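Local coordinates for protein HpuA (Kingella denitrificans ATCC 33394, PDB 5EC6) that probably serves as an outer-membrane lipoprotein receptor that binds haemoglobin so that its haem iron can be taken up, at residues A[288-291]-A[296-299]. Residues are numbered along the deposited sequence; the frame is centred on the assembly and turned at random.
Sequences VNFG and LNAS
The amide of N297 reaches across to the chain at N289–G291 and takes over where the paired strands leave off. N297 OD1 accepts from the backbone N of F290 at 2.7 Å, a nearly straight bond (165° at the hydrogen), although the donor stands above the carbonyl plane instead of on a lone pair. On the other branch, N297 ND2 donates to the carbonyl O of G291 at 3.0 Å and, weakly, to OD1 of N289 at 3.3 Å. Two good bonds, helped by a weak third, fix the rotation of this buried amide; the F290 N donor and the G291 O acceptor tell its oxygen from its nitrogen. With CG anti to the carbonyl carbon (chi1 -66°), the group swings to the facing chain.

The same OD1 lies at the edge of the F290 ring, in its plane. That ring also presses F290 CD2 on CB of L296, 3.4 Å away, the two side chains crossing at about a right angle. H256 of the adjoining strand 256-265 touches both, and R183 NE holds the carbonyl O of L296.

One shell out, N289 OD1 accepts from the backbone N of G291 at 2.9 Å, closing an Asx turn just where the strand ends. V288 and A298 form the last hydrogen-bonded antiparallel pair, with N–O distances of 2.8 Å from V288 N to A298 O and 3.0 Å from A298 N to V288 O, their side chains on one face. The whole illustrates the beta hairpin formed by strands 283-289 and 298-308, whose loop end is closed by the N297 side-chain amide and by an Asx turn.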
loop_
_atom_site.group_PDB
_atom_site.type_symbol
_atom_site.label_atom_id
_atom_site.label_comp_id
_atom_site.label_asym_id
_atom_site.label_seq_id
_atom_site.Cartn_x
_atom_site.Cartn_y
_atom_site.Cartn_z
ATOM N N VAL A 288 -9.813 -4.980 -2.975
ATOM C CA VAL A 288 -11.103 -5.031 -3.675
ATOM C C VAL A 288 -11.360 -6.475 -4.023
ATOM O O VAL A 288 -10.540 -7.084 -4.676
ATOM C CB VAL A 288 -11.172 -4.156 -4.953
ATOM C CG1 VAL A 288 -12.595 -4.140 -5.453
ATOM C CG2 VAL A 288 -10.714 -2.743 -4.687
ATOM N N ASN A 289 -12.456 -7.035 -3.513
ATOM C CA ASN A 289 -12.698 -8.468 -3.548
ATOM C C ASN A 289 -14.007 -8.753 -4.297
ATOM O O ASN A 289 -15.096 -8.398 -3.800
ATOM C CB ASN A 289 -12.791 -9.023 -2.140
ATOM C CG ASN A 289 -12.690 -10.535 -2.099
ATOM O OD1 ASN A 289 -13.222 -11.257 -2.977
ATOM N ND2 ASN A 289 -12.002 -11.040 -1.056
ATOM N N PHE A 290 -13.860 -9.376 -5.475
ATOM C CA PHE A 290 -14.985 -9.684 -6.369
ATOM C C PHE A 290 -15.498 -11.128 -6.154
ATOM O O PHE A 290 -16.426 -11.572 -6.832
ATOM C CB PHE A 290 -14.524 -9.488 -7.812
ATOM C CG PHE A 290 -14.170 -8.073 -8.144
ATOM C CD1 PHE A 290 -15.149 -7.166 -8.572
ATOM C CD2 PHE A 290 -12.873 -7.610 -7.958
ATOM C CE1 PHE A 290 -14.835 -5.862 -8.882
ATOM C CE2 PHE A 290 -12.553 -6.291 -8.224
ATOM C CZ PHE A 290 -13.548 -5.403 -8.694
ATOM N N GLY A 291 -14.917 -11.838 -5.200
ATOM C CA GLY A 291 -15.234 -13.245 -4.964
ATOM C C GLY A 291 -14.021 -14.043 -4.597
ATOM O O GLY A 291 -12.894 -13.718 -4.998
ATOM N N LEU A 296 -10.032 -10.946 -10.596
ATOM C CA LEU A 296 -10.277 -9.523 -10.588
ATOM C C LEU A 296 -9.800 -8.893 -9.285
ATOM O O LEU A 296 -9.709 -7.668 -9.201
ATOM C CB LEU A 296 -11.748 -9.196 -10.798
ATOM C CG LEU A 296 -12.344 -9.714 -12.103
ATOM C CD1 LEU A 296 -13.822 -9.372 -12.126
ATOM C CD2 LEU A 296 -11.630 -9.124 -13.313
ATOM N N ASN A 297 -9.530 -9.719 -8.274
ATOM C CA ASN A 297 -9.239 -9.152 -6.936
ATOM C C ASN A 297 -7.952 -8.358 -6.967
ATOM O O ASN A 297 -6.979 -8.674 -7.663
ATOM C CB ASN A 297 -9.162 -10.237 -5.864
ATOM C CG ASN A 297 -10.504 -10.929 -5.635
ATOM O OD1 ASN A 297 -11.507 -10.517 -6.206
ATOM N ND2 ASN A 297 -10.541 -11.894 -4.730
ATOM N N ALA A 298 -7.957 -7.282 -6.187
ATOM C CA ALA A 298 -6.872 -6.267 -6.244
ATOM C C ALA A 298 -6.465 -5.845 -4.847
ATOM O O ALA A 298 -7.296 -5.815 -3.930
ATOM C CB ALA A 298 -7.314 -5.039 -6.999
ATOM N N SER A 299 -5.207 -5.468 -4.707
ATOM C CA SER A 299 -4.788 -4.568 -3.632
ATOM C C SER A 299 -4.369 -3.230 -4.197
ATOM O O SER A 299 -4.150 -3.067 -5.382
ATOM C CB SER A 299 -3.668 -5.207 -2.793
ATOM O OG SER A 299 -2.531 -5.485 -3.613
#